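Chitinase (Paenibacillus sp. FPU-7, PDB 5GZT) probably hydrolyses internal beta-1,4 linkages between N-acetylglucosamine units of chitin and chitodextrins, using glycoside hydrolase family 18 domains. Local coordinates at residues 38-43 / 65-70; 85-90 / 106-111; 316-321 / 342-347; 771-776 / 792-797; 804-809 / 826-831. All coordinates share one frame; numbering follows the deposited sequence.

Interaction 1: 38-43 / 65-70. With FMT (formic acid), chain K.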
# COMPACT_ATOMS: atom_id res chain seq x y z
N GLY B 38 -9.42 -58.78 46.41
CA GLY B 38 -9.15 -60.14 46.02
C GLY B 38 -9.06 -60.33 44.53
O GLY B 38 -8.98 -59.38 43.77
N SER B 39 -9.06 -61.60 44.14
CA SER B 39 -8.90 -62.03 42.79
C SER B 39 -10.20 -61.85 42.03
O SER B 39 -11.30 -62.17 42.54
CB SER B 39 -8.42 -63.46 42.75
OG SER B 39 -7.15 -63.51 43.38
N VAL B 40 -10.06 -61.30 40.83
CA VAL B 40 -11.20 -60.79 40.09
C VAL B 40 -10.89 -60.57 38.58
O VAL B 40 -9.75 -60.35 38.19
CB VAL B 40 -11.72 -59.48 40.72
CG1 VAL B 40 -10.74 -58.31 40.43
CG2 VAL B 40 -13.12 -59.14 40.23
N LYS B 41 -11.94 -60.59 37.75
CA LYS B 41 -11.83 -60.15 36.37
C LYS B 41 -13.05 -59.33 36.01
O LYS B 41 -14.16 -59.84 36.02
CB LYS B 41 -11.63 -61.36 35.46
CG LYS B 41 -11.68 -61.10 33.96
CD LYS B 41 -11.02 -62.27 33.23
CE LYS B 41 -11.35 -62.35 31.77
NZ LYS B 41 -11.32 -61.04 31.06
N LEU B 42 -12.86 -58.03 35.75
CA LEU B 42 -13.95 -57.17 35.30
C LEU B 42 -13.93 -57.28 33.82
O LEU B 42 -12.85 -57.26 33.17
CB LEU B 42 -13.79 -55.71 35.73
CG LEU B 42 -13.52 -55.49 37.23
CD1 LEU B 42 -13.67 -54.02 37.62
CD2 LEU B 42 -14.39 -56.34 38.15
N GLU B 43 -15.14 -57.43 33.28
CA GLU B 43 -15.38 -57.51 31.85
C GLU B 43 -16.61 -56.71 31.45
O GLU B 43 -17.63 -56.74 32.13
CB GLU B 43 -15.58 -58.97 31.54
CG GLU B 43 -15.61 -59.33 30.08
CD GLU B 43 -15.11 -60.76 29.85
OE1 GLU B 43 -15.24 -61.64 30.77
OE2 GLU B 43 -14.58 -60.97 28.72
N ALA B 65 -2.56 -62.29 44.21
CA ALA B 65 -3.94 -62.21 43.75
C ALA B 65 -3.96 -61.93 42.20
O ALA B 65 -3.09 -61.24 41.71
CB ALA B 65 -4.70 -61.11 44.48
N LYS B 66 -4.94 -62.47 41.46
CA LYS B 66 -5.05 -62.27 40.04
C LYS B 66 -6.09 -61.22 39.78
O LYS B 66 -7.27 -61.40 40.13
CB LYS B 66 -5.40 -63.55 39.30
CG LYS B 66 -4.21 -64.14 38.56
CD LYS B 66 -4.58 -65.41 37.79
CE LYS B 66 -5.47 -65.14 36.58
NZ LYS B 66 -4.86 -64.20 35.60
N VAL B 67 -5.69 -60.14 39.13
CA VAL B 67 -6.61 -59.03 38.94
C VAL B 67 -6.55 -58.68 37.49
O VAL B 67 -5.48 -58.28 37.00
CB VAL B 67 -6.19 -57.80 39.82
CG1 VAL B 67 -7.09 -56.60 39.53
CG2 VAL B 67 -6.23 -58.19 41.31
N THR B 68 -7.65 -58.82 36.79
CA THR B 68 -7.64 -58.42 35.38
C THR B 68 -8.84 -57.64 34.94
O THR B 68 -9.92 -57.88 35.41
CB THR B 68 -7.15 -59.53 34.39
OG1 THR B 68 -7.89 -59.57 33.17
CG2 THR B 68 -7.02 -60.82 34.97
N LEU B 69 -8.60 -56.71 34.01
CA LEU B 69 -9.57 -55.72 33.55
C LEU B 69 -9.71 -55.80 32.05
O LEU B 69 -8.69 -55.84 31.31
CB LEU B 69 -9.10 -54.27 33.92
CG LEU B 69 -9.41 -53.70 35.32
CD1 LEU B 69 -9.29 -54.70 36.45
CD2 LEU B 69 -8.58 -52.44 35.65
N SER B 70 -10.97 -55.75 31.61
CA SER B 70 -11.36 -55.60 30.20
C SER B 70 -12.51 -54.69 30.18
O SER B 70 -13.50 -54.98 30.82
CB SER B 70 -11.77 -56.95 29.56
OG SER B 70 -10.67 -57.84 29.67
C FMT K . -10.39 -60.97 27.75
O1 FMT K . -10.02 -61.39 28.87
O2 FMT K . -10.66 -59.67 27.51

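Interaction 2: 85-90 / 106-111. With FMT (formic acid), chain K.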
# COMPACT_ATOMS: atom_id res chain seq x y z
N GLN B 85 0.13 -57.33 40.75
CA GLN B 85 0.09 -57.32 39.31
C GLN B 85 -1.31 -56.99 38.86
O GLN B 85 -2.26 -57.64 39.30
CB GLN B 85 0.46 -58.68 38.74
CG GLN B 85 0.47 -58.69 37.20
CD GLN B 85 1.25 -59.88 36.67
OE1 GLN B 85 2.33 -60.22 37.19
NE2 GLN B 85 0.71 -60.54 35.67
N LEU B 86 -1.42 -56.01 37.94
CA LEU B 86 -2.65 -55.63 37.24
C LEU B 86 -2.48 -56.09 35.80
O LEU B 86 -1.51 -55.69 35.08
CB LEU B 86 -2.90 -54.11 37.31
CG LEU B 86 -4.10 -53.63 36.53
CD1 LEU B 86 -5.34 -54.20 37.17
CD2 LEU B 86 -4.24 -52.15 36.41
N ASN B 87 -3.40 -56.98 35.39
CA ASN B 87 -3.52 -57.38 33.96
C ASN B 87 -4.61 -56.56 33.34
O ASN B 87 -5.75 -56.57 33.82
CB ASN B 87 -3.86 -58.88 33.79
CG ASN B 87 -2.62 -59.74 33.78
OD1 ASN B 87 -2.05 -60.13 32.71
ND2 ASN B 87 -2.14 -59.97 34.95
N VAL B 88 -4.30 -55.89 32.24
CA VAL B 88 -5.31 -55.21 31.49
C VAL B 88 -5.31 -55.92 30.14
O VAL B 88 -4.35 -55.83 29.35
CB VAL B 88 -5.02 -53.73 31.35
CG1 VAL B 88 -6.26 -53.04 30.74
CG2 VAL B 88 -4.62 -53.13 32.72
N ASN B 89 -6.41 -56.58 29.87
CA ASN B 89 -6.54 -57.50 28.73
C ASN B 89 -7.16 -56.88 27.52
O ASN B 89 -6.92 -57.37 26.40
CB ASN B 89 -7.36 -58.71 29.16
CG ASN B 89 -6.55 -59.71 29.90
OD1 ASN B 89 -5.41 -59.48 30.31
ND2 ASN B 89 -7.11 -60.89 30.02
N SER B 90 -8.03 -55.87 27.73
CA SER B 90 -8.58 -55.14 26.59
C SER B 90 -9.18 -53.80 27.03
O SER B 90 -9.62 -53.66 28.16
CB SER B 90 -9.65 -55.95 25.81
OG SER B 90 -10.84 -55.93 26.49
N VAL B 106 3.66 -54.81 38.92
CA VAL B 106 3.79 -55.16 37.48
C VAL B 106 2.49 -54.83 36.85
O VAL B 106 1.43 -55.22 37.39
CB VAL B 106 4.03 -56.69 37.28
CG1 VAL B 106 4.05 -57.07 35.78
CG2 VAL B 106 5.33 -57.11 37.99
N ILE B 107 2.57 -54.20 35.67
CA ILE B 107 1.40 -53.80 34.95
C ILE B 107 1.56 -54.48 33.58
O ILE B 107 2.55 -54.22 32.87
CB ILE B 107 1.32 -52.30 34.71
CG1 ILE B 107 1.41 -51.49 36.01
CG2 ILE B 107 0.03 -52.00 34.01
CD1 ILE B 107 0.17 -51.56 36.93
N VAL B 108 0.60 -55.33 33.20
CA VAL B 108 0.67 -56.08 31.90
C VAL B 108 -0.40 -55.52 31.01
O VAL B 108 -1.64 -55.68 31.33
CB VAL B 108 0.43 -57.58 32.07
CG1 VAL B 108 0.73 -58.32 30.74
CG2 VAL B 108 1.20 -58.13 33.28
N LEU B 109 0.01 -54.86 29.92
CA LEU B 109 -0.94 -54.23 29.04
C LEU B 109 -0.96 -55.03 27.77
O LEU B 109 0.03 -55.00 27.01
CB LEU B 109 -0.54 -52.77 28.71
CG LEU B 109 -0.37 -51.80 29.91
CD1 LEU B 109 -0.14 -50.41 29.38
CD2 LEU B 109 -1.60 -51.80 30.82
N ALA B 110 -2.10 -55.66 27.50
CA ALA B 110 -2.29 -56.51 26.31
C ALA B 110 -2.27 -55.62 25.06
O ALA B 110 -2.48 -54.41 25.18
CB ALA B 110 -3.60 -57.34 26.41
N SER B 111 -1.98 -56.20 23.89
CA SER B 111 -1.78 -55.44 22.68
C SER B 111 -2.88 -54.51 22.29
O SER B 111 -2.60 -53.46 21.69
CB SER B 111 -1.57 -56.35 21.44
OG SER B 111 -2.75 -57.07 21.15
C FMT K . -10.39 -60.97 27.75
O1 FMT K . -10.02 -61.39 28.87
O2 FMT K . -10.66 -59.67 27.51

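Interaction 3: 316-321 / 342-347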
# COMPACT_ATOMS: atom_id res chain seq x y z
N VAL B 316 -23.26 -7.87 5.08
CA VAL B 316 -22.41 -6.81 4.62
C VAL B 316 -23.12 -5.93 3.59
O VAL B 316 -23.43 -6.39 2.50
CB VAL B 316 -21.11 -7.36 3.99
CG1 VAL B 316 -20.22 -6.21 3.49
CG2 VAL B 316 -20.36 -8.26 4.98
N VAL B 317 -23.20 -4.63 3.92
CA VAL B 317 -23.93 -3.61 3.15
C VAL B 317 -23.10 -2.37 2.93
O VAL B 317 -22.14 -2.13 3.65
CB VAL B 317 -25.17 -3.17 3.93
CG1 VAL B 317 -26.22 -4.31 4.00
CG2 VAL B 317 -24.82 -2.69 5.34
N THR B 318 -23.45 -1.57 1.95
CA THR B 318 -22.80 -0.29 1.82
C THR B 318 -23.07 0.60 3.07
O THR B 318 -24.02 0.35 3.86
CB THR B 318 -23.23 0.44 0.54
OG1 THR B 318 -24.63 0.58 0.53
CG2 THR B 318 -22.81 -0.26 -0.67
N ILE B 319 -22.19 1.58 3.33
CA ILE B 319 -22.30 2.41 4.56
C ILE B 319 -23.61 3.23 4.62
O ILE B 319 -24.17 3.48 5.69
CB ILE B 319 -21.06 3.32 4.74
CG1 ILE B 319 -20.92 3.81 6.16
CG2 ILE B 319 -21.04 4.45 3.72
CD1 ILE B 319 -19.57 4.56 6.40
N LYS B 320 -24.13 3.61 3.47
CA LYS B 320 -25.47 4.25 3.44
C LYS B 320 -26.59 3.45 4.07
O LYS B 320 -27.59 4.02 4.50
CB LYS B 320 -25.89 4.64 2.01
CG LYS B 320 -26.26 3.46 1.13
CD LYS B 320 -26.25 3.80 -0.36
CE LYS B 320 -27.34 4.82 -0.67
NZ LYS B 320 -27.14 5.66 -1.91
N GLU B 321 -26.39 2.14 4.19
CA GLU B 321 -27.35 1.25 4.84
C GLU B 321 -27.12 1.03 6.29
O GLU B 321 -27.77 0.18 6.87
CB GLU B 321 -27.34 -0.06 4.10
CG GLU B 321 -27.72 0.13 2.62
CD GLU B 321 -27.96 -1.16 1.87
OE1 GLU B 321 -28.50 -2.14 2.48
OE2 GLU B 321 -27.61 -1.21 0.66
N ASN B 342 -25.40 8.47 0.42
CA ASN B 342 -23.96 8.28 0.11
C ASN B 342 -23.76 7.46 -1.18
O ASN B 342 -24.26 6.38 -1.28
CB ASN B 342 -23.27 7.59 1.29
CG ASN B 342 -21.77 7.72 1.19
OD1 ASN B 342 -21.26 8.84 1.27
ND2 ASN B 342 -21.11 6.61 0.81
N PRO B 343 -23.03 7.97 -2.17
CA PRO B 343 -22.91 7.33 -3.45
C PRO B 343 -21.92 6.16 -3.59
O PRO B 343 -21.01 6.21 -4.41
CB PRO B 343 -22.47 8.48 -4.33
CG PRO B 343 -21.59 9.24 -3.42
CD PRO B 343 -22.30 9.24 -2.14
N ASP B 344 -22.20 5.09 -2.88
CA ASP B 344 -21.29 3.98 -2.76
C ASP B 344 -21.03 3.28 -4.08
O ASP B 344 -19.83 2.95 -4.43
CB ASP B 344 -21.72 3.02 -1.66
CG ASP B 344 -21.47 3.58 -0.28
OD1 ASP B 344 -20.26 3.62 0.18
OD2 ASP B 344 -22.49 4.02 0.33
N GLU B 345 -22.09 3.13 -4.88
CA GLU B 345 -21.97 2.38 -6.11
C GLU B 345 -21.22 3.20 -7.11
O GLU B 345 -20.34 2.69 -7.81
CB GLU B 345 -23.34 1.92 -6.64
CG GLU B 345 -24.07 1.01 -5.64
CD GLU B 345 -25.10 0.05 -6.25
OE1 GLU B 345 -25.71 0.39 -7.30
OE2 GLU B 345 -25.32 -1.03 -5.63
N SER B 346 -21.56 4.47 -7.22
CA SER B 346 -20.73 5.37 -8.02
C SER B 346 -19.22 5.35 -7.57
O SER B 346 -18.28 5.31 -8.39
CB SER B 346 -21.27 6.79 -7.86
OG SER B 346 -20.60 7.64 -8.74
N ASN B 347 -19.01 5.42 -6.26
CA ASN B 347 -17.64 5.49 -5.70
C ASN B 347 -16.83 4.29 -6.14
O ASN B 347 -15.76 4.43 -6.86
CB ASN B 347 -17.74 5.54 -4.20
CG ASN B 347 -17.95 6.94 -3.67
OD1 ASN B 347 -17.88 7.90 -4.37
ND2 ASN B 347 -18.17 7.04 -2.41
O HOH W 1 -19.85 1.60 1.80
O HOH W 2 -24.99 4.00 -4.05

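Interaction 4: 771-776 / 792-797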
# COMPACT_ATOMS: atom_id res chain seq x y z
N PRO B 771 2.62 37.13 -38.03
CA PRO B 771 2.62 36.31 -39.21
C PRO B 771 2.85 37.17 -40.43
O PRO B 771 2.21 38.21 -40.61
CB PRO B 771 1.24 35.71 -39.20
CG PRO B 771 0.40 36.60 -38.41
CD PRO B 771 1.30 37.22 -37.39
N GLY B 772 3.80 36.75 -41.26
CA GLY B 772 4.15 37.46 -42.46
C GLY B 772 3.18 37.29 -43.65
O GLY B 772 3.32 37.97 -44.65
N TRP B 773 2.25 36.34 -43.53
CA TRP B 773 1.24 36.06 -44.52
C TRP B 773 0.01 36.91 -44.27
O TRP B 773 -0.95 36.71 -44.97
CB TRP B 773 0.86 34.59 -44.58
CG TRP B 773 0.62 33.92 -43.16
CD1 TRP B 773 -0.56 33.85 -42.43
CD2 TRP B 773 1.61 33.27 -42.36
NE1 TRP B 773 -0.34 33.21 -41.25
CE2 TRP B 773 0.99 32.86 -41.17
CE3 TRP B 773 2.97 33.04 -42.53
CZ2 TRP B 773 1.69 32.19 -40.15
CZ3 TRP B 773 3.64 32.40 -41.53
CH2 TRP B 773 3.01 31.99 -40.34
N VAL B 774 0.04 37.83 -43.31
CA VAL B 774 -0.90 38.92 -43.13
C VAL B 774 -0.22 40.15 -43.70
O VAL B 774 0.92 40.43 -43.39
CB VAL B 774 -1.27 39.12 -41.65
CG1 VAL B 774 -2.02 40.41 -41.43
CG2 VAL B 774 -2.14 37.98 -41.09
N ASP B 775 -0.93 40.87 -44.57
CA ASP B 775 -0.49 42.15 -45.11
C ASP B 775 -0.82 43.22 -44.11
O ASP B 775 -1.93 43.80 -44.14
CB ASP B 775 -1.23 42.39 -46.43
CG ASP B 775 -0.75 43.62 -47.18
OD1 ASP B 775 0.10 44.39 -46.73
OD2 ASP B 775 -1.26 43.79 -48.29
N TRP B 776 0.13 43.50 -43.20
CA TRP B 776 -0.15 44.36 -42.06
C TRP B 776 -0.46 45.80 -42.45
O TRP B 776 -1.33 46.43 -41.84
CB TRP B 776 0.97 44.32 -40.98
CG TRP B 776 0.94 42.98 -40.29
CD1 TRP B 776 1.61 41.86 -40.65
CD2 TRP B 776 0.04 42.62 -39.28
NE1 TRP B 776 1.16 40.80 -39.90
CE2 TRP B 776 0.21 41.25 -39.04
CE3 TRP B 776 -0.96 43.32 -38.58
CZ2 TRP B 776 -0.51 40.58 -38.08
CZ3 TRP B 776 -1.67 42.65 -37.62
CH2 TRP B 776 -1.42 41.30 -37.36
N ASN B 792 8.63 38.40 -33.12
CA ASN B 792 9.21 37.47 -34.05
C ASN B 792 8.45 37.49 -35.41
O ASN B 792 7.26 37.28 -35.41
CB ASN B 792 9.18 35.99 -33.57
CG ASN B 792 10.28 35.65 -32.55
OD1 ASN B 792 11.14 36.47 -32.23
ND2 ASN B 792 10.15 34.50 -31.93
N TYR B 793 9.10 37.76 -36.53
CA TYR B 793 8.45 37.74 -37.85
C TYR B 793 8.51 36.35 -38.41
O TYR B 793 9.59 35.84 -38.64
CB TYR B 793 9.13 38.73 -38.80
CG TYR B 793 8.46 38.87 -40.12
CD1 TYR B 793 7.29 39.64 -40.27
CD2 TYR B 793 8.94 38.19 -41.23
CE1 TYR B 793 6.66 39.78 -41.52
CE2 TYR B 793 8.31 38.32 -42.51
CZ TYR B 793 7.18 39.11 -42.64
OH TYR B 793 6.64 39.22 -43.88
N ALA B 794 7.35 35.69 -38.55
CA ALA B 794 7.21 34.35 -39.08
C ALA B 794 6.87 34.43 -40.59
O ALA B 794 5.90 35.08 -40.91
CB ALA B 794 6.06 33.71 -38.35
N PHE B 795 7.67 33.93 -41.53
CA PHE B 795 8.96 33.33 -41.28
C PHE B 795 9.84 33.65 -42.48
O PHE B 795 9.34 34.03 -43.54
CB PHE B 795 8.90 31.86 -41.17
CG PHE B 795 8.14 31.29 -40.01
CD1 PHE B 795 8.76 31.12 -38.79
CD2 PHE B 795 6.87 30.69 -40.20
CE1 PHE B 795 8.08 30.55 -37.71
CE2 PHE B 795 6.20 30.09 -39.14
CZ PHE B 795 6.81 30.01 -37.87
N ALA B 796 11.16 33.50 -42.29
CA ALA B 796 12.10 33.27 -43.38
C ALA B 796 12.31 31.76 -43.52
O ALA B 796 11.99 31.00 -42.61
CB ALA B 796 13.39 33.97 -43.13
N ARG B 797 12.79 31.31 -44.64
CA ARG B 797 12.92 29.88 -44.94
C ARG B 797 14.27 29.63 -45.48
O ARG B 797 15.06 30.60 -45.66
CB ARG B 797 11.85 29.42 -45.95
CG ARG B 797 10.43 29.54 -45.37
CD ARG B 797 10.26 28.33 -44.49
NE ARG B 797 9.29 28.46 -43.44
CZ ARG B 797 8.05 27.95 -43.42
NH1 ARG B 797 7.47 27.44 -44.49
NH2 ARG B 797 7.37 28.03 -42.30

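Interaction 5: 804-809 / 826-831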
# COMPACT_ATOMS: atom_id res chain seq x y z
N VAL B 804 15.91 32.77 -47.23
CA VAL B 804 15.07 33.40 -48.27
C VAL B 804 13.72 33.77 -47.70
O VAL B 804 13.39 33.38 -46.59
CB VAL B 804 14.87 32.44 -49.43
CG1 VAL B 804 16.22 32.09 -50.00
CG2 VAL B 804 14.16 31.19 -48.99
N LYS B 805 13.00 34.62 -48.40
CA LYS B 805 11.62 34.91 -48.03
C LYS B 805 10.75 33.69 -48.20
O LYS B 805 11.04 32.80 -49.03
CB LYS B 805 11.06 36.02 -48.87
CG LYS B 805 11.70 37.38 -48.64
CD LYS B 805 11.31 38.38 -49.77
CE LYS B 805 11.69 39.80 -49.41
NZ LYS B 805 11.52 40.76 -50.57
N ILE B 806 9.67 33.64 -47.41
CA ILE B 806 8.78 32.46 -47.35
C ILE B 806 8.14 32.16 -48.70
O ILE B 806 7.85 30.99 -48.99
CB ILE B 806 7.67 32.64 -46.27
CG1 ILE B 806 7.07 31.28 -45.95
CG2 ILE B 806 6.64 33.68 -46.67
CD1 ILE B 806 6.26 31.25 -44.67
N SER B 807 7.97 33.19 -49.52
CA SER B 807 7.48 32.99 -50.90
C SER B 807 8.39 32.14 -51.80
O SER B 807 7.97 31.76 -52.84
CB SER B 807 7.14 34.31 -51.56
OG SER B 807 8.23 35.18 -51.62
N GLU B 808 9.62 31.84 -51.36
CA GLU B 808 10.52 30.99 -52.09
C GLU B 808 10.51 29.57 -51.65
O GLU B 808 11.19 28.73 -52.26
CB GLU B 808 11.92 31.53 -52.01
CG GLU B 808 12.06 32.94 -52.49
CD GLU B 808 11.96 33.02 -54.02
OE1 GLU B 808 11.98 31.96 -54.70
OE2 GLU B 808 11.80 34.13 -54.52
N ASP B 809 9.74 29.25 -50.63
CA ASP B 809 9.52 27.85 -50.23
C ASP B 809 8.31 27.33 -51.04
O ASP B 809 7.20 27.72 -50.79
CB ASP B 809 9.20 27.82 -48.74
CG ASP B 809 8.90 26.48 -48.20
OD1 ASP B 809 8.75 25.48 -48.96
OD2 ASP B 809 8.85 26.38 -46.95
N ARG B 826 2.72 33.20 -53.49
CA ARG B 826 3.81 33.66 -54.38
C ARG B 826 4.11 35.14 -54.20
O ARG B 826 5.27 35.56 -54.35
CB ARG B 826 3.54 33.37 -55.87
CG ARG B 826 3.60 31.88 -56.23
CD ARG B 826 3.58 31.53 -57.74
NE ARG B 826 2.35 31.95 -58.44
CZ ARG B 826 1.27 31.20 -58.61
NH1 ARG B 826 1.18 29.93 -58.21
NH2 ARG B 826 0.24 31.72 -59.24
N ASN B 827 3.06 35.89 -53.90
CA ASN B 827 3.13 37.31 -53.68
C ASN B 827 3.05 37.71 -52.17
O ASN B 827 2.67 38.83 -51.83
CB ASN B 827 1.95 37.97 -54.41
CG ASN B 827 2.10 37.88 -55.90
OD1 ASN B 827 1.41 37.10 -56.54
ND2 ASN B 827 3.04 38.60 -56.43
N ASN B 828 3.49 36.83 -51.30
CA ASN B 828 3.52 37.12 -49.86
C ASN B 828 4.14 38.49 -49.61
O ASN B 828 5.19 38.82 -50.15
CB ASN B 828 4.27 36.05 -49.11
CG ASN B 828 3.95 36.07 -47.67
OD1 ASN B 828 2.86 35.65 -47.27
ND2 ASN B 828 4.82 36.68 -46.89
N PRO B 829 3.44 39.32 -48.84
CA PRO B 829 3.79 40.71 -48.69
C PRO B 829 4.95 41.01 -47.73
O PRO B 829 4.84 41.85 -46.88
CB PRO B 829 2.48 41.32 -48.18
CG PRO B 829 1.88 40.24 -47.36
CD PRO B 829 2.21 38.97 -48.11
N ASP B 830 6.12 40.42 -47.99
CA ASP B 830 7.27 40.50 -47.06
C ASP B 830 7.83 41.86 -47.10
O ASP B 830 7.95 42.50 -46.04
CB ASP B 830 8.31 39.42 -47.38
CG ASP B 830 7.83 38.05 -47.05
OD1 ASP B 830 7.59 37.76 -45.82
OD2 ASP B 830 7.65 37.24 -47.98
N ASP B 831 8.10 42.41 -48.30
CA ASP B 831 8.65 43.76 -48.31
C ASP B 831 7.75 44.80 -47.65
O ASP B 831 8.24 45.69 -46.97
CB ASP B 831 8.91 44.25 -49.75
CG ASP B 831 10.17 43.67 -50.37
OD1 ASP B 831 11.12 43.21 -49.68
OD2 ASP B 831 10.24 43.71 -51.60
O HOH W 3 9.45 35.76 -45.46
O HOH W 4 7.69 37.58 -50.54

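Interaction 1: 38-43 / 65-70
Two successive rungs of a parallel beta-helix meet here, strand 40-43 lying in register beside strand 67-70 with an axis separation of 4.7 Å and an angle of 3°. The backbones alternate as donor and acceptor: Val40 N binds Lys66 O at 2.9 Å, Thr68 N binds Val40 O, Leu42 N binds Thr68 O and Ser70 N binds Leu42 O. Ahead of the ladder, Ser39 OG accepts from Lys66 N at 3.1 Å; its chi1 of -62° sets the hydroxyl anti to the carbonyl carbon. On the buried face Val40 CG1 meets Val67 CG1 at 4.1 Å, and Leu42 CG lies 4.4 Å from Leu69 CD1. On the other face the Lys41 chain runs over Thr68, CD passing 4.1 Å from OG1, then bends at its last torsion. There a formic acid molecule, probably from the crystallisation liquor, bridges the rungs: Lys41 NZ binds its O1 at 2.6 Å and Ser70 OG its O2 at 2.8 Å. Glu43 OE1 forms a salt bridge with Arg22. Strand 21-27 flanks 40-43 and strand 85-89 flanks 67-70 in the same sheet, while from strands 34-36 and 55-57 Val34 and Val55 touch Leu42, Ile36 and Leu57 Val67.

Interaction 2: 85-90 / 106-111
Val106 O accepts from Leu86 N at 3.0 Å, the first link between two parallel rungs of the beta-helix, strands 85-89 and 106-109, whose directions differ by 9°. The Val106 side chain lies alongside that of Gln85, pointing the same way. Ile107 turns to the interior, where chi2 of -72° brings its CD1 to Leu86 CB at 4.0 Å, and Leu96 of strand 92-98 packs on both residues. Val108 grips the partner strand twice, its N giving a bond to Leu86 O and its O taking one from Val88 N at 2.8 Å, almost straight at 176°. On the outer face it sits between two amide-bearing chains: CB and CG1 lie beside the end of Asn87, while CG2 meets the extended Gln85 chain. Leu109 returns to the core and lies beside Val88, CD2 to CG2 at 3.8 Å, with Ile126 of the next rung touching the leucine. Ala110 closes the ladder through its N to Val88 O at 2.9 Å, just past the end of the strand. Nearby, Asn89 ND2 donates to O1 of a formic acid molecule at 3.2 Å, nearly straight. Ala110 CB stands over the end of the partner strand, 3.3 Å from Asn89 O.

Interaction 3: 316-321 / 342-347
In a family 18 glycoside hydrolase domain, which has a TIM-barrel fold, the end of strand 315-318 and the 3-10 turn after it rest on the start of helix 344-352. Asp344, in the first turn of that helix, carries much of the contact. Its side chain and that of Thr318 slide past each other in opposite directions, Thr318 CG2 meeting Asp344 CB at 3.6 Å. Ile319 CG2 lies against two polar groups, 3.6 Å from Asn342 ND2 and 3.7 Å from Asp344 OD2. Those groups hold each other: Asn342 ND2 donates to Asp344 OD2 at 3.0 Å in a bond of 170°, lying in its own amide plane but above the plane of the carboxylate. Water 1 joins the segments, accepting from Ile319 N and donating to Asp344 OD1 at 2.6 Å. Tyr306 OH also bonds to OD1, and Ala285 O takes a further bond from Asn342 ND2, so the buried carboxylate and amide are tied to neighbouring parts of the barrel. Pro343 centres an inverse gamma turn, closed by Asp344 N on Asn342 O at 2.9 Å. Lys320 bends at its third torsion (chi3 -65°), bringing CE close to Asn342 O. Its NZ then reaches the same Asn342 O at 3.0 Å, 50° above the carbonyl plane and on the face opposite to that used by Asp344 N.

Interaction 4: 771-776 / 792-797
Gly772 N donates to Ala794 O at 2.7 Å, extending by one residue the parallel pairing of strands 765-771 and 790-799 of the second family 18 barrel. Another bond shapes the loop, a type I turn from Pro771 to Val774: Trp776 NE1, with its partner in the ring plane, binds Pro771 O at 2.9 Å, with Val774 CG1 over the centre of one face of the indole. Close packing surrounds Gly772. Tyr793 OH lies 3.4 Å from Gly772 CA, leaving no room for a CB on this residue. The aromatic contacts centre on Trp773, whose CG lies between the backbone N and the carbonyl carbon (chi1 46°). Its CZ3 meets Phe795 CD2 at 3.9 Å in the indole plane, and CH2 lies 4.0 Å from Ala794 CB, a methyl that itself sits over the centre of the Phe795 ring. Replacing Trp773 by an alanine would probably open a gap beside Ala794 and leave CD2 and CE2 of Phe795 without this neighbour. The peptide before Phe795 is cis. Strand 848-854 runs along the other side of strand 790-799, Phe834 of helix 830-843 meets the Tyr793 ring edge-to-face, and the tyrosine hydroxyl bonds Asp830 at that helix's start.

Interaction 5: 804-809 / 826-831
Lys805 NZ forms a salt bridge with Asp831 OD1 at 2.6 Å, meeting it from above the carboxylate plane. The lysine chain is extended beyond CG and crosses the aspartate at about a right angle, its CD and CE passing over Asp830 CB. An alanine in place of Lys805 would probably leave Asp831 without this counter-charge and take the CD and CE packing from Asp830 CB. Two waters carry the next bonds. Water 4 accepts from Ser807 OG at 2.7 Å and donates to Asn828 O and Asp830 OD2, while water 3 accepts from Ile806 N and gives a weak bond to Asp830 OD1, the oxygen also held by Tyr793. Asn828 ND2 donates to Asp830 OD2 at 3.1 Å, and outside the segments to Gly772 O. This is the junction in the second family 18 TIM barrel where strand 802-805 gives way to a 3-10 turn and abuts the start of helix 830-843, Pro829 centring an inverse gamma turn ahead of it. Packing finishes the contact. Ile806 CG2, between the backbone N and the carbonyl carbon, presses on Asn828 ND2 at 3.5 Å, Trp812 of helix 810-813 touching both residues. Further out, Ser807 CB lies 3.6 Å from Arg826 O.

Overall arrangement
The five contacts follow one another along the chain and fall into three regions. Interactions 1 and 2, centres 10 Å apart, belong to one parallel sheet of the N-terminal beta-helix: strands 67-70 and 85-89 are neighbours in it, and both contacts touch the same formic acid molecule. Interaction 3 stands alone in the first family 18 domain, centre about 74 Å from that of interaction 1 and 60 Å from that of interaction 4. Interactions 4 and 5, centres 9 Å apart, share the second family 18 domain, where strand 790-799 is followed by its antiparallel neighbour 802-805, Val804 N probably hydrogen-bonded to Arg797 O. The centres of interactions 1 and 5 are about 130 Å apart, so the beta-helix stands well away from the second family 18 barrel.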